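PDB 4OQY: (S)-imine reductase, which probably uses NADPH to reduce imines with S selectivity, and pairs an N-terminal Rossmann domain with a largely helical C-terminal one. Local coordinates for residues B[50-53]-B[54-57]; B[20-24]-B[25-29]; B[281-284]-B[285-288]; B[261-264]-B[265-268]; B[187-190]-B[191-195]. One frame throughout, in Å; residues are numbered along the deposited sequence.

From the N terminus the five contacts follow in series, each local, so none encloses or crosses another. Contact 2 (20-29) closes the turn from helix 13-24 into strand 29-32, and contact 1 (50-57) the turn from strand 48-49 into helix 53-58; both belong to the Rossmann domain, with centres about 19 Å apart. The remaining three lie in the C-terminal domain: contact 5 (187-195) ends the long helix 163-192, contact 4 (261-268) is a stretch within helix 256-270, and contact 3 (281-288) carries the chain out of the short helix 281-285. Contacts 3 and 4 pack together, Val-284 CG1 lying 3.8 Å from Ala-267 CB, and contacts 3, 4 and 5 all touch the second subunit.

Contact 1: B[50-53]-B[54-57]; sequences APTV and EDAL
Thr-52 and Asp-55 are joined by two hydrogen bonds through one hydroxyl. Thr-52 OG1 donates to Asp-55 OD2 at 2.8 Å, reaching this oxygen from above the carboxylate plane, 64° out of it, and accepts from Asp-55 N at 3.2 Å. The second bond identifies Thr-52 as the N-cap of the helix. Its geometry follows from the first torsion of Thr-52 (chi1 61°), which places OG1 between the backbone N and the carbonyl carbon, from where it faces Asp-55 N. Gripped as donor and as acceptor, the hydroxyl has its rotation fixed, and the carboxylate of Asp-55, close to the helix N terminus, is likely to be stabilised as an anion. Backbone bonds continue the turn: Ala-56 N to Thr-52 O, 3.1 Å, and Leu-57 N to Val-53 O, 2.9 Å. Around this polar centre, Pro-51 CG comes within 3.4 Å of Asp-55 OD2, the two side chains crossing at about a right angle. On the buried side Ala-50 CB meets Ala-56 CB at 3.8 Å, while Val-53 and Leu-57 run alongside each other, CG1 to CD1 4.1 Å. The turn leads from strand 48-49 into helix 53-58, near the NADPH-binding Arg-34. Val-53 and Ala-56 rest on Trp-32 of strand 29-32, Ala-50 on Thr-30 of the same strand, and Leu-57 on the loop residues Val-80 and Ser-83.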
loop_
_atom_site.group_PDB
_atom_site.type_symbol
_atom_site.label_atom_id
_atom_site.label_comp_id
_atom_site.label_asym_id
_atom_site.label_seq_id
_atom_site.Cartn_x
_atom_site.Cartn_y
_atom_site.Cartn_z
ATOM N N ALA B 50 14.426 -18.581 34.723
ATOM C CA ALA B 50 13.611 -18.970 35.856
ATOM C C ALA B 50 13.148 -20.422 35.655
ATOM O O ALA B 50 12.795 -20.794 34.554
ATOM C CB ALA B 50 12.403 -18.050 35.962
ATOM N N PRO B 51 13.123 -21.231 36.722
ATOM C CA PRO B 51 12.653 -22.607 36.578
ATOM C C PRO B 51 11.118 -22.741 36.383
ATOM O O PRO B 51 10.663 -23.772 35.904
ATOM C CB PRO B 51 13.111 -23.281 37.881
ATOM C CG PRO B 51 13.262 -22.170 38.849
ATOM C CD PRO B 51 13.736 -20.990 38.044
ATOM N N THR B 52 10.363 -21.709 36.752
ATOM C CA THR B 52 8.893 -21.708 36.606
ATOM C C THR B 52 8.430 -20.294 36.301
ATOM O O THR B 52 9.135 -19.321 36.583
ATOM C CB THR B 52 8.136 -22.136 37.899
ATOM O OG1 THR B 52 8.435 -21.232 38.965
ATOM C CG2 THR B 52 8.466 -23.554 38.351
ATOM N N VAL B 53 7.184 -20.181 35.852
ATOM C CA VAL B 53 6.576 -18.894 35.574
ATOM C C VAL B 53 6.482 -18.079 36.837
ATOM O O VAL B 53 6.775 -16.880 36.827
ATOM C CB VAL B 53 5.164 -19.031 34.962
ATOM C CG1 VAL B 53 4.528 -17.663 34.807
ATOM C CG2 VAL B 53 5.260 -19.700 33.603
ATOM N N GLU B 54 6.090 -18.718 37.932
ATOM C CA GLU B 54 6.031 -18.053 39.234
ATOM C C GLU B 54 7.340 -17.333 39.578
ATOM O O GLU B 54 7.344 -16.185 40.034
ATOM C CB GLU B 54 5.742 -19.073 40.341
ATOM C CG GLU B 54 4.325 -19.612 40.365
ATOM C CD GLU B 54 4.127 -20.887 39.554
ATOM O OE1 GLU B 54 4.966 -21.211 38.688
ATOM O OE2 GLU B 54 3.096 -21.576 39.789
ATOM N N ASP B 55 8.441 -18.044 39.403
ATOM C CA ASP B 55 9.779 -17.491 39.735
ATOM C C ASP B 55 10.153 -16.318 38.828
ATOM O O ASP B 55 10.778 -15.337 39.276
ATOM C CB ASP B 55 10.839 -18.598 39.679
ATOM C CG ASP B 55 10.666 -19.620 40.792
ATOM O OD1 ASP B 55 10.468 -19.197 41.942
ATOM O OD2 ASP B 55 10.673 -20.856 40.533
ATOM N N ALA B 56 9.754 -16.407 37.556
ATOM C CA ALA B 56 9.915 -15.288 36.617
ATOM C C ALA B 56 9.153 -14.045 37.091
ATOM O O ALA B 56 9.655 -12.919 37.038
ATOM C CB ALA B 56 9.453 -15.700 35.216
ATOM N N LEU B 57 7.921 -14.266 37.548
ATOM C CA LEU B 57 7.077 -13.185 37.975
ATOM C C LEU B 57 7.557 -12.594 39.254
ATOM O O LEU B 57 7.563 -11.374 39.399
ATOM C CB LEU B 57 5.638 -13.658 38.181
ATOM C CG LEU B 57 4.909 -14.047 36.913
ATOM C CD1 LEU B 57 3.537 -14.580 37.274
ATOM C CD2 LEU B 57 4.781 -12.869 35.970
#

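Contact 2: B[20-24]-B[25-29]; sequences NTFLD and NGHEV
Thr-21 meets Asn-25 through its carbonyl, which accepts from Asn-25 N at 3.2 Å and with a bent N-H...O angle of 135°; its hydroxyl turns instead to Ala-17 O, one turn back. Phe-22 follows with both backbone and side chain. Its carbonyl oxygen takes a straighter bond from His-27 N (3.0 Å) and a weak one from Asn-25 N. Phe-22 CB touches Val-29 CG2 at 3.5 Å, and its ring lies obliquely to the His-27 ring, centroids 5.8 Å apart. Leu-23 O accepts from Gly-26 N at 3.0 Å, the donor standing well above the carbonyl plane. With CG beside its backbone N (chi1 -69°), the Leu-23 side chain reaches across with CD2, 3.6 Å from His-27 O and 3.9 Å from Val-29 CG2, so the same valine methyl touches both Phe-22 and Leu-23. Asp-24, last in the helix, sends OD1 to a salt bridge with Arg-45. Gly-26 has positive phi (85°), where a CB would be jammed against the preceding carbonyl oxygen. The paired bonds from His-27 N and Gly-26 N make this a Schellman motif with Gly-26 as C-prime residue, ending the first helix of a Rossmann beta-alpha-beta unit before strand 29-32.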
loop_
_atom_site.group_PDB
_atom_site.type_symbol
_atom_site.label_atom_id
_atom_site.label_comp_id
_atom_site.label_asym_id
_atom_site.label_seq_id
_atom_site.Cartn_x
_atom_site.Cartn_y
_atom_site.Cartn_z
ATOM N N ASN B 20 18.225 -9.614 24.389
ATOM C CA ASN B 20 19.588 -9.254 23.931
ATOM C C ASN B 20 19.821 -7.773 24.054
ATOM O O ASN B 20 20.869 -7.335 24.502
ATOM C CB ASN B 20 19.825 -9.686 22.482
ATOM C CG ASN B 20 20.134 -11.173 22.354
ATOM O OD1 ASN B 20 19.508 -11.884 21.565
ATOM N ND2 ASN B 20 21.118 -11.641 23.110
ATOM N N THR B 21 18.811 -7.008 23.674
ATOM C CA THR B 21 18.880 -5.566 23.759
ATOM C C THR B 21 18.964 -5.070 25.213
ATOM O O THR B 21 19.757 -4.152 25.527
ATOM C CB THR B 21 17.702 -4.929 23.022
ATOM O OG1 THR B 21 17.826 -5.234 21.627
ATOM C CG2 THR B 21 17.702 -3.430 23.213
ATOM N N PHE B 22 18.165 -5.666 26.096
ATOM C CA PHE B 22 18.242 -5.335 27.526
ATOM C C PHE B 22 19.635 -5.637 28.103
ATOM O O PHE B 22 20.220 -4.822 28.842
ATOM C CB PHE B 22 17.161 -6.104 28.331
ATOM C CG PHE B 22 15.786 -5.461 28.341
ATOM C CD1 PHE B 22 15.631 -4.113 28.593
ATOM C CD2 PHE B 22 14.641 -6.247 28.207
ATOM C CE1 PHE B 22 14.385 -3.536 28.626
ATOM C CE2 PHE B 22 13.378 -5.675 28.254
ATOM C CZ PHE B 22 13.249 -4.323 28.471
ATOM N N LEU B 23 20.171 -6.803 27.752
ATOM C CA LEU B 23 21.487 -7.206 28.215
ATOM C C LEU B 23 22.593 -6.319 27.642
ATOM O O LEU B 23 23.483 -5.912 28.373
ATOM C CB LEU B 23 21.777 -8.651 27.829
ATOM C CG LEU B 23 20.940 -9.697 28.547
ATOM C CD1 LEU B 23 21.214 -11.042 27.916
ATOM C CD2 LEU B 23 21.257 -9.705 30.034
ATOM N N ASP B 24 22.515 -6.002 26.351
ATOM C CA ASP B 24 23.461 -5.054 25.708
ATOM C C ASP B 24 23.563 -3.743 26.452
ATOM O O ASP B 24 24.620 -3.103 26.466
ATOM C CB ASP B 24 23.021 -4.731 24.280
ATOM C CG ASP B 24 23.201 -5.910 23.316
ATOM O OD1 ASP B 24 23.835 -6.916 23.676
ATOM O OD2 ASP B 24 22.708 -5.826 22.176
ATOM N N ASN B 25 22.456 -3.330 27.061
ATOM C CA ASN B 25 22.413 -2.063 27.768
ATOM C C ASN B 25 22.597 -2.175 29.284
ATOM O O ASN B 25 22.352 -1.218 30.000
ATOM C CB ASN B 25 21.110 -1.321 27.430
ATOM C CG ASN B 25 21.074 -0.808 25.995
ATOM O OD1 ASN B 25 20.547 -1.462 25.086
ATOM N ND2 ASN B 25 21.663 0.358 25.781
ATOM N N GLY B 26 23.018 -3.328 29.788
ATOM C CA GLY B 26 23.353 -3.454 31.210
ATOM C C GLY B 26 22.215 -3.755 32.179
ATOM O O GLY B 26 22.392 -3.614 33.393
ATOM N N HIS B 27 21.075 -4.210 31.674
ATOM C CA HIS B 27 19.947 -4.606 32.534
ATOM C C HIS B 27 19.995 -6.085 32.864
ATOM O O HIS B 27 20.305 -6.887 32.000
ATOM C CB HIS B 27 18.641 -4.329 31.830
ATOM C CG HIS B 27 18.361 -2.874 31.657
ATOM N ND1 HIS B 27 19.052 -2.084 30.762
ATOM C CD2 HIS B 27 17.498 -2.052 32.295
ATOM C CE1 HIS B 27 18.608 -0.841 30.840
ATOM N NE2 HIS B 27 17.648 -0.801 31.752
ATOM N N GLU B 28 19.728 -6.438 34.115
ATOM C CA GLU B 28 19.671 -7.826 34.515
ATOM C C GLU B 28 18.332 -8.341 34.009
ATOM O O GLU B 28 17.341 -7.680 34.226
ATOM C CB GLU B 28 19.714 -7.929 36.045
ATOM C CG GLU B 28 21.003 -7.415 36.677
ATOM C CD GLU B 28 22.076 -8.466 36.699
ATOM O OE1 GLU B 28 22.099 -9.288 35.754
ATOM O OE2 GLU B 28 22.911 -8.460 37.635
ATOM N N VAL B 29 18.302 -9.493 33.350
ATOM C CA VAL B 29 17.054 -10.005 32.778
ATOM C C VAL B 29 16.803 -11.430 33.256
ATOM O O VAL B 29 17.694 -12.257 33.190
ATOM C CB VAL B 29 17.100 -9.990 31.237
ATOM C CG1 VAL B 29 15.723 -10.299 30.641
ATOM C CG2 VAL B 29 17.584 -8.644 30.727
#

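Contact 3: B[281-284]-B[285-288]; sequences LIEV and LKKP
Glu-283 and Lys-286 form a salt bridge one helical turn apart, their side chains side by side and pointing the same way. Lys-286 NZ donates to Glu-283 OE2 at 3.0 Å, on the syn side and 33° out of the carboxylate plane, and more weakly to OE1 at 3.1 Å, so the ammonium straddles both oxygens. The bend of the glutamate at chi2 (-50°) brings its carboxylate back to the lysine, whose chain runs over the turn with CE 3.9 Å from Ile-282 CG2. The carbonyl oxygen of Glu-283 is satisfied separately: Lys-287 NZ reaches it at 3.2 Å, in the carbonyl plane and on a lone pair, and Lys-286 N adds a weak bond. Lys-287 bends at chi2 (82°) to fold back over the last turn. Leu-285 N donates to Leu-281 O at 3.0 Å and weakly to Ile-282 O; the Leu-285 backbone is also hydrogen-bonded to the second subunit. An alanine at Lys-286 removes the ammonium, and the Glu-283 carboxylate would probably be left without its salt-bridge mate and freer to turn. Leu-281 and Leu-285 pack on Ile-264 of helix 256-270 and, with Ile-282, on the second subunit. Two lysines thus act differently near the last turn of helix 281-285, one pairing with a carboxylate and the other with a backbone carbonyl; the carbonyl oxygens there would probably favour positive charge.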
loop_
_atom_site.group_PDB
_atom_site.type_symbol
_atom_site.label_atom_id
_atom_site.label_comp_id
_atom_site.label_asym_id
_atom_site.label_seq_id
_atom_site.Cartn_x
_atom_site.Cartn_y
_atom_site.Cartn_z
ATOM N N LEU B 281 -14.287 9.175 1.127
ATOM C CA LEU B 281 -14.314 7.736 1.334
ATOM C C LEU B 281 -14.217 7.343 2.811
ATOM O O LEU B 281 -14.678 6.277 3.184
ATOM C CB LEU B 281 -13.235 7.035 0.502
ATOM C CG LEU B 281 -13.505 7.031 -1.009
ATOM C CD1 LEU B 281 -12.272 6.609 -1.792
ATOM C CD2 LEU B 281 -14.697 6.153 -1.336
ATOM N N ILE B 282 -13.638 8.206 3.643
ATOM C CA ILE B 282 -13.601 7.965 5.084
ATOM C C ILE B 282 -15.034 7.832 5.615
ATOM O O ILE B 282 -15.320 6.934 6.403
ATOM C CB ILE B 282 -12.850 9.079 5.839
ATOM C CG1 ILE B 282 -11.379 9.146 5.381
ATOM C CG2 ILE B 282 -12.884 8.822 7.333
ATOM C CD1 ILE B 282 -10.642 10.391 5.821
ATOM N N GLU B 283 -15.934 8.681 5.118
ATOM C CA GLU B 283 -17.380 8.613 5.475
ATOM C C GLU B 283 -18.027 7.309 5.064
ATOM O O GLU B 283 -18.827 6.741 5.799
ATOM C CB GLU B 283 -18.200 9.720 4.804
ATOM C CG GLU B 283 -17.715 11.135 5.014
ATOM C CD GLU B 283 -17.468 11.435 6.469
ATOM O OE1 GLU B 283 -18.385 11.205 7.285
ATOM O OE2 GLU B 283 -16.341 11.890 6.789
ATOM N N VAL B 284 -17.701 6.847 3.871
ATOM C CA VAL B 284 -18.201 5.583 3.387
ATOM C C VAL B 284 -17.735 4.442 4.288
ATOM O O VAL B 284 -18.469 3.504 4.546
ATOM C CB VAL B 284 -17.710 5.321 1.960
ATOM C CG1 VAL B 284 -18.203 3.974 1.458
ATOM C CG2 VAL B 284 -18.135 6.458 1.038
ATOM N N LEU B 285 -16.495 4.511 4.754
ATOM C CA LEU B 285 -15.944 3.403 5.521
ATOM C C LEU B 285 -16.327 3.393 6.994
ATOM O O LEU B 285 -16.046 2.437 7.691
ATOM C CB LEU B 285 -14.414 3.381 5.376
ATOM C CG LEU B 285 -13.912 3.101 3.953
ATOM C CD1 LEU B 285 -12.410 3.313 3.874
ATOM C CD2 LEU B 285 -14.262 1.705 3.458
ATOM N N LYS B 286 -16.953 4.457 7.469
ATOM C CA LYS B 286 -17.326 4.555 8.878
ATOM C C LYS B 286 -18.436 3.592 9.290
ATOM O O LYS B 286 -18.548 3.304 10.472
ATOM C CB LYS B 286 -17.733 5.979 9.215
ATOM C CG LYS B 286 -16.570 6.937 9.155
ATOM C CD LYS B 286 -17.032 8.268 9.681
ATOM C CE LYS B 286 -15.853 9.184 9.848
ATOM N NZ LYS B 286 -16.211 10.569 9.445
ATOM N N LYS B 287 -19.234 3.095 8.343
ATOM C CA LYS B 287 -20.379 2.210 8.677
ATOM C C LYS B 287 -20.426 1.025 7.760
ATOM O O LYS B 287 -20.175 1.164 6.581
ATOM C CB LYS B 287 -21.731 2.925 8.511
ATOM C CG LYS B 287 -21.856 4.288 9.169
ATOM C CD LYS B 287 -21.250 5.402 8.311
ATOM C CE LYS B 287 -21.017 6.676 9.123
ATOM N NZ LYS B 287 -20.433 7.796 8.322
ATOM N N PRO B 288 -20.799 -0.143 8.278
ATOM C CA PRO B 288 -21.112 -1.189 7.335
ATOM C C PRO B 288 -22.545 -0.989 6.820
ATOM O O PRO B 288 -22.799 -1.073 5.619
ATOM C CB PRO B 288 -21.022 -2.451 8.199
ATOM C CG PRO B 288 -21.303 -1.991 9.609
ATOM C CD PRO B 288 -21.294 -0.482 9.621
#

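Contact 4: B[261-264]-B[265-268]; sequences VAEI and FKAG
Val-261 and Phe-265, one turn apart, meet through both backbone and side chain. The backbone interactions are regular i to i+4 helix bonds: Phe-265 N to Val-261 O is 3.1 Å and almost straight at 174°, Lys-266 N to Ala-262 O is 2.7 Å, and Ala-267 N and Gly-268 N continue the ladder to Glu-263 O and Ile-264 O. Among apolar contacts, the valine and phenylalanine side chains lie alongside each other, Val-261 CG1 4.1 Å from Phe-265 CE1. With CG beside the backbone N (chi1 -82°), the phenylalanine ring is turned so that its edge meets the backbone: Val-261 O lies in the ring plane, 3.3 Å from Phe-265 CD1. A smaller residue such as alanine in place of Phe-265 is likely to open a gap beside Val-261 CG1. The charged pair is Glu-263 and Lys-266, modelled as a salt bridge on the exposed side, although the position of the carboxylate is doubtful. Within the fold, Val-261 and Phe-265 turn to Val-241 of helix 234-251, Phe-265 also to Leu-281 of helix 281-285, and Val-261, Ile-264 and Phe-265 all pack on Leu-181 of the second subunit, placing this helix at the dimer interface.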
loop_
_atom_site.group_PDB
_atom_site.type_symbol
_atom_site.label_atom_id
_atom_site.label_comp_id
_atom_site.label_asym_id
_atom_site.label_seq_id
_atom_site.Cartn_x
_atom_site.Cartn_y
_atom_site.Cartn_z
ATOM N N VAL B 261 -12.041 -3.076 -3.583
ATOM C CA VAL B 261 -11.758 -1.688 -3.811
ATOM C C VAL B 261 -12.844 -0.995 -4.648
ATOM O O VAL B 261 -13.273 0.110 -4.344
ATOM C CB VAL B 261 -10.370 -1.548 -4.500
ATOM C CG1 VAL B 261 -10.138 -0.121 -4.931
ATOM C CG2 VAL B 261 -9.289 -2.064 -3.566
ATOM N N ALA B 262 -13.306 -1.659 -5.692
ATOM C CA ALA B 262 -14.368 -1.116 -6.549
ATOM C C ALA B 262 -15.689 -0.934 -5.802
ATOM O O ALA B 262 -16.420 0.027 -6.037
ATOM C CB ALA B 262 -14.576 -2.011 -7.756
ATOM N N GLU B 263 -15.981 -1.872 -4.916
ATOM C CA GLU B 263 -17.216 -1.853 -4.116
ATOM C C GLU B 263 -17.268 -0.623 -3.223
ATOM O O GLU B 263 -18.312 0.024 -3.047
ATOM C CB GLU B 263 -17.226 -3.078 -3.211
ATOM C CG GLU B 263 -17.838 -4.289 -3.873
ATOM C CD GLU B 263 -19.329 -4.289 -3.667
ATOM O OE1 GLU B 263 -19.800 -4.542 -2.532
ATOM O OE2 GLU B 263 -20.035 -4.015 -4.651
ATOM N N ILE B 264 -16.106 -0.300 -2.664
ATOM C CA ILE B 264 -15.986 0.885 -1.837
ATOM C C ILE B 264 -16.153 2.174 -2.658
ATOM O O ILE B 264 -16.943 3.029 -2.284
ATOM C CB ILE B 264 -14.682 0.858 -1.039
ATOM C CG1 ILE B 264 -14.767 -0.283 -0.004
ATOM C CG2 ILE B 264 -14.431 2.204 -0.374
ATOM C CD1 ILE B 264 -13.399 -0.803 0.432
ATOM N N PHE B 265 -15.412 2.325 -3.758
ATOM C CA PHE B 265 -15.657 3.443 -4.672
ATOM C C PHE B 265 -17.103 3.490 -5.153
ATOM O O PHE B 265 -17.708 4.549 -5.187
ATOM C CB PHE B 265 -14.727 3.392 -5.860
ATOM C CG PHE B 265 -13.377 3.978 -5.552
ATOM C CD1 PHE B 265 -12.433 3.242 -4.859
ATOM C CD2 PHE B 265 -13.087 5.286 -5.893
ATOM C CE1 PHE B 265 -11.166 3.785 -4.567
ATOM C CE2 PHE B 265 -11.828 5.827 -5.603
ATOM C CZ PHE B 265 -10.900 5.083 -4.906
ATOM N N LYS B 266 -17.660 2.346 -5.518
ATOM C CA LYS B 266 -19.090 2.311 -5.905
ATOM C C LYS B 266 -20.006 2.902 -4.809
ATOM O O LYS B 266 -20.922 3.683 -5.100
ATOM C CB LYS B 266 -19.495 0.875 -6.274
ATOM C CG LYS B 266 -20.959 0.691 -6.626
ATOM C CD LYS B 266 -21.372 -0.735 -6.955
ATOM C CE LYS B 266 -21.163 -1.661 -5.770
ATOM N NZ LYS B 266 -22.395 -2.432 -5.394
ATOM N N ALA B 267 -19.785 2.544 -3.551
ATOM C CA ALA B 267 -20.669 3.038 -2.504
ATOM C C ALA B 267 -20.555 4.542 -2.355
ATOM O O ALA B 267 -21.520 5.213 -2.083
ATOM C CB ALA B 267 -20.382 2.337 -1.186
ATOM N N GLY B 268 -19.346 5.079 -2.528
ATOM C CA GLY B 268 -19.187 6.529 -2.484
ATOM C C GLY B 268 -19.914 7.237 -3.599
ATOM O O GLY B 268 -20.605 8.240 -3.369
#

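Contact 5: B[187-190]-B[191-195]; sequences LALG and QANGV
Gly-190 O is gripped by two backbone donors from opposite faces of its carbonyl plane: Val-195 N at 2.9 Å and Asn-193 N also at 2.9 Å. The first, with Gly-194 N to Gln-191 O at 3.1 Å, defines a Schellman motif; Gly-194 is its C-prime residue, with a positive phi that favours glycine. Ahead of it the helix keeps its i to i+4 bonds, Ala-192 N to Ala-188 O and Gln-191 N to Leu-187 O. Leu-187 O is further bridged by a water that donates to it at 3.0 Å and to Val-195 O at 2.9 Å, tying the turn back to the helix. Asn-193 folds its amide over the last turn, CG lying beside the backbone N (chi1 -81°): ND2 donates to Leu-189 O at 3.0 Å, nearly straight (174°) but from above the carbonyl plane, 35° out of it, and also lies 3.6 Å from Leu-189 CD1. Its OD1 bonds to Arg-101 of the second subunit, so both ends of the amide are held. Gly-190 has no side chain, and a CB there would lie close to Val-195 O. The motif ends helix 163-192 before helix 197-207. Leu-187 packs on Leu-200, Leu-201 and Ala-204 of that helix, and Leu-189 on Thr-247, His-248 and Ala-251 of helix 234-251.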
loop_
_atom_site.group_PDB
_atom_site.type_symbol
_atom_site.label_atom_id
_atom_site.label_comp_id
_atom_site.label_asym_id
_atom_site.label_seq_id
_atom_site.Cartn_x
_atom_site.Cartn_y
_atom_site.Cartn_z
ATOM N N LEU B 187 1.965 -8.935 -9.040
ATOM C CA LEU B 187 2.892 -9.941 -9.541
ATOM C C LEU B 187 2.092 -11.050 -10.238
ATOM O O LEU B 187 2.495 -11.558 -11.279
ATOM C CB LEU B 187 3.771 -10.479 -8.410
ATOM C CG LEU B 187 4.735 -9.481 -7.735
ATOM C CD1 LEU B 187 5.504 -10.175 -6.615
ATOM C CD2 LEU B 187 5.712 -8.836 -8.713
ATOM N N ALA B 188 0.925 -11.374 -9.686
ATOM C CA ALA B 188 0.004 -12.296 -10.328
ATOM C C ALA B 188 -0.440 -11.764 -11.687
ATOM O O ALA B 188 -0.368 -12.473 -12.682
ATOM C CB ALA B 188 -1.212 -12.541 -9.437
ATOM N N LEU B 189 -0.892 -10.510 -11.714
ATOM C CA LEU B 189 -1.300 -9.855 -12.959
ATOM C C LEU B 189 -0.157 -9.869 -13.978
ATOM O O LEU B 189 -0.362 -10.166 -15.147
ATOM C CB LEU B 189 -1.776 -8.414 -12.698
ATOM C CG LEU B 189 -2.096 -7.567 -13.939
ATOM C CD1 LEU B 189 -3.368 -8.070 -14.608
ATOM C CD2 LEU B 189 -2.203 -6.084 -13.602
ATOM N N GLY B 190 1.047 -9.546 -13.533
ATOM C CA GLY B 190 2.210 -9.601 -14.421
ATOM C C GLY B 190 2.376 -10.970 -15.067
ATOM O O GLY B 190 2.516 -11.091 -16.294
ATOM N N GLN B 191 2.347 -12.015 -14.244
ATOM C CA GLN B 191 2.565 -13.374 -14.751
ATOM C C GLN B 191 1.504 -13.782 -15.736
ATOM O O GLN B 191 1.810 -14.394 -16.748
ATOM C CB GLN B 191 2.649 -14.386 -13.619
ATOM C CG GLN B 191 3.991 -14.322 -12.921
ATOM C CD GLN B 191 4.071 -15.180 -11.675
ATOM O OE1 GLN B 191 3.128 -15.871 -11.310
ATOM N NE2 GLN B 191 5.224 -15.131 -11.011
ATOM N N ALA B 192 0.266 -13.399 -15.471
ATOM C CA ALA B 192 -0.828 -13.695 -16.377
ATOM C C ALA B 192 -0.684 -12.971 -17.716
ATOM O O ALA B 192 -1.389 -13.299 -18.669
ATOM C CB ALA B 192 -2.159 -13.327 -15.731
ATOM N N ASN B 193 0.202 -11.968 -17.779
ATOM C CA ASN B 193 0.466 -11.190 -19.005
ATOM C C ASN B 193 1.855 -11.478 -19.559
ATOM O O ASN B 193 2.369 -10.727 -20.383
ATOM C CB ASN B 193 0.326 -9.684 -18.734
ATOM C CG ASN B 193 -1.117 -9.212 -18.755
ATOM O OD1 ASN B 193 -1.662 -8.896 -19.813
ATOM N ND2 ASN B 193 -1.748 -9.171 -17.588
ATOM N N GLY B 194 2.470 -12.564 -19.100
ATOM C CA GLY B 194 3.778 -12.985 -19.589
ATOM C C GLY B 194 4.987 -12.239 -19.049
ATOM O O GLY B 194 6.073 -12.323 -19.624
ATOM N N VAL B 195 4.819 -11.506 -17.954
ATOM C CA VAL B 195 5.941 -10.824 -17.308
ATOM C C VAL B 195 6.283 -11.563 -16.024
ATOM O O VAL B 195 5.436 -11.697 -15.137
ATOM C CB VAL B 195 5.623 -9.348 -17.012
ATOM C CG1 VAL B 195 6.845 -8.626 -16.461
ATOM C CG2 VAL B 195 5.119 -8.665 -18.274
HETATM O O HOH W 1 5.026 -10.603 -12.489
#